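Local atomic coordinates of cell division protein SepF (Methanobrevibacter smithii, PDB entry 7AL1), a protein that anchors the division protein FtsZ to the cell membrane in archaea, its core domain forming dimers and probably carrying the FtsZ-binding part. Residues A70-L74 and V91-R95. Numbering follows the deposited sequence.
Sequences AEALL and VSLVR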
ATOM      1  N   ALA A  70     -14.335  -4.783  -5.917  1.00 19.94           N
ATOM      2  CA  ALA A  70     -13.084  -4.306  -5.346  1.00 19.31           C
ATOM      3  C   ALA A  70     -12.435  -5.393  -4.498  1.00 18.57           C
ATOM      4  O   ALA A  70     -13.099  -6.316  -4.008  1.00 22.98           O
ATOM      5  CB  ALA A  70     -13.331  -3.054  -4.501  1.00 19.52           C
ATOM      6  N   GLU A  71     -11.117  -5.279  -4.329  1.00 17.53           N
ATOM      7  CA  GLU A  71     -10.363  -6.095  -3.387  1.00 21.27           C
ATOM      8  C   GLU A  71     -10.011  -5.255  -2.165  1.00 19.62           C
ATOM      9  O   GLU A  71      -9.879  -4.043  -2.264  1.00 19.92           O
ATOM     10  CB  GLU A  71      -9.036  -6.552  -4.014  1.00 27.32           C
ATOM     11  CG  GLU A  71      -9.120  -7.474  -5.230  1.00 30.27           C
ATOM     12  CD  GLU A  71      -7.731  -7.934  -5.701  1.00 43.43           C
ATOM     13  OE1 GLU A  71      -7.102  -7.215  -6.509  1.00 30.91           O
ATOM     14  OE2 GLU A  71      -7.264  -9.008  -5.257  1.00 42.37           O
ATOM     15  N   ALA A  72      -9.892  -5.883  -0.999  1.00 19.87           N
ATOM     16  CA  ALA A  72      -9.479  -5.163   0.203  1.00 18.85           C
ATOM     17  C   ALA A  72      -8.593  -6.090   0.999  1.00 21.38           C
ATOM     18  O   ALA A  72      -9.075  -7.121   1.480  1.00 24.50           O
ATOM     19  CB  ALA A  72     -10.676  -4.730   1.046  1.00 23.81           C
ATOM     20  N   LEU A  73      -7.329  -5.729   1.157  1.00 19.58           N
ATOM     21  CA  LEU A  73      -6.308  -6.587   1.737  1.00 20.98           C
ATOM     22  C   LEU A  73      -5.677  -5.885   2.920  1.00 18.18           C
ATOM     23  O   LEU A  73      -5.176  -4.757   2.787  1.00 17.26           O
ATOM     24  CB  LEU A  73      -5.244  -6.918   0.683  1.00 23.99           C
ATOM     25  CG  LEU A  73      -4.154  -7.887   1.110  1.00 23.86           C
ATOM     26  CD1 LEU A  73      -4.713  -9.295   1.286  1.00 27.63           C
ATOM     27  CD2 LEU A  73      -3.022  -7.896   0.093  1.00 29.63           C
ATOM     28  N   LEU A  74      -5.714  -6.529   4.068  1.00 19.53           N
ATOM     29  CA  LEU A  74      -5.056  -6.007   5.243  1.00 18.46           C
ATOM     30  C   LEU A  74      -3.548  -5.964   4.996  1.00 21.81           C
ATOM     31  O   LEU A  74      -2.946  -6.947   4.548  1.00 23.52           O
ATOM     32  CB  LEU A  74      -5.378  -6.923   6.418  1.00 21.02           C
ATOM     33  CG  LEU A  74      -4.598  -6.605   7.680  1.00 21.17           C
ATOM     34  CD1 LEU A  74      -4.914  -5.242   8.218  1.00 22.38           C
ATOM     35  CD2 LEU A  74      -4.935  -7.645   8.742  1.00 30.73           C
ATOM     36  N   VAL A  91      -7.435  -2.872 -11.190  1.00 21.98           N
ATOM     37  CA  VAL A  91      -6.100  -2.840 -10.606  1.00 24.07           C
ATOM     38  C   VAL A  91      -5.988  -4.075  -9.721  1.00 24.00           C
ATOM     39  O   VAL A  91      -6.535  -4.101  -8.608  1.00 30.40           O
ATOM     40  CB  VAL A  91      -5.839  -1.564  -9.785  1.00 22.78           C
ATOM     41  CG1 VAL A  91      -4.472  -1.657  -9.119  1.00 26.29           C
ATOM     42  CG2 VAL A  91      -5.965  -0.320 -10.657  1.00 25.89           C
ATOM     43  N   SER A  92      -5.256  -5.086 -10.186  1.00 21.96           N
ATOM     44  CA  SER A  92      -5.142  -6.340  -9.462  1.00 20.03           C
ATOM     45  C   SER A  92      -4.000  -6.291  -8.454  1.00 19.76           C
ATOM     46  O   SER A  92      -2.903  -5.822  -8.774  1.00 21.65           O
ATOM     47  CB  SER A  92      -4.817  -7.478 -10.432  1.00 25.25           C
ATOM     48  OG  SER A  92      -5.823  -7.633 -11.417  1.00 31.87           O
ATOM     49  N   LEU A  93      -4.252  -6.789  -7.245  1.00 18.93           N
ATOM     50  CA  LEU A  93      -3.197  -7.065  -6.282  1.00 19.46           C
ATOM     51  C   LEU A  93      -2.597  -8.413  -6.629  1.00 18.40           C
ATOM     52  O   LEU A  93      -3.314  -9.367  -6.920  1.00 20.86           O
ATOM     53  CB  LEU A  93      -3.787  -7.116  -4.879  1.00 19.91           C
ATOM     54  CG  LEU A  93      -4.502  -5.847  -4.462  1.00 19.15           C
ATOM     55  CD1 LEU A  93      -5.050  -6.006  -3.075  1.00 21.60           C
ATOM     56  CD2 LEU A  93      -3.569  -4.650  -4.512  1.00 24.14           C
ATOM     57  N   VAL A  94      -1.276  -8.502  -6.600  1.00 18.43           N
ATOM     58  CA  VAL A  94      -0.563  -9.708  -6.987  1.00 18.75           C
ATOM     59  C   VAL A  94       0.508  -9.948  -5.959  1.00 20.42           C
ATOM     60  O   VAL A  94       1.372  -9.086  -5.772  1.00 20.46           O
ATOM     61  CB  VAL A  94       0.087  -9.572  -8.375  1.00 19.31           C
ATOM     62  CG1 VAL A  94       0.895 -10.824  -8.703  1.00 23.49           C
ATOM     63  CG2 VAL A  94      -0.975  -9.330  -9.425  1.00 20.59           C
ATOM     64  N   ARG A  95       0.434 -11.054  -5.241  1.00 20.62           N
ATOM     65  CA  ARG A  95       1.405 -11.318  -4.194  1.00 22.10           C
ATOM     66  C   ARG A  95       2.376 -12.390  -4.652  1.00 21.67           C
ATOM     67  O   ARG A  95       1.973 -13.474  -5.080  1.00 27.59           O
ATOM     68  CB  ARG A  95       0.751 -11.722  -2.879  1.00 47.90           C
ATOM     69  CG  ARG A  95       1.735 -11.597  -1.725  1.00 47.94           C
ATOM     70  CD  ARG A  95       1.025 -11.521  -0.407  1.00 36.76           C
ATOM     71  NE  ARG A  95       0.197 -12.707  -0.243  1.00 31.08           N
ATOM     72  CZ  ARG A  95      -0.791 -12.805   0.632  1.00 32.77           C
ATOM     73  NH1 ARG A  95      -1.471 -13.922   0.695  1.00 28.24           N
ATOM     74  NH2 ARG A  95      -1.087 -11.782   1.425  1.00 29.65           N
TER
HETATM   75  O   HOH W   1      -5.953  -9.890  -7.458  1.00 26.88           O
HETATM   76  O   HOH W   2      -8.771  -5.351  -7.852  1.00 31.02           O
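The side chain of L93 lies over strand 71-74, its CD1 3.9 Å from CB of L73, while the N of L93 is bound by a carboxylate from the same strand. E71 reaches across and accepts a nearly straight hydrogen bond from N of L93 to OE1, 3.0 Å long. A water carries the link further, donating to OE2 of E71 and to O of L93, each at 2.7 Å. A side-chain-to-backbone bond thus takes the place of backbone pairing between these two strands, whose axes pass 8.6 Å apart at 38°, too far for a ladder; they face each other through their side chains. Further along, the R95 guanidinium rests loosely on L73, NH2 4.4 Å from CD1 of L73. L93 also rests on I85 and A87 of strand 81-87, which pairs with strand 71-78; helix 51-68 covers the other face through A72, and strand 92-95 pairs in parallel with a strand of the second subunit across the dimer interface.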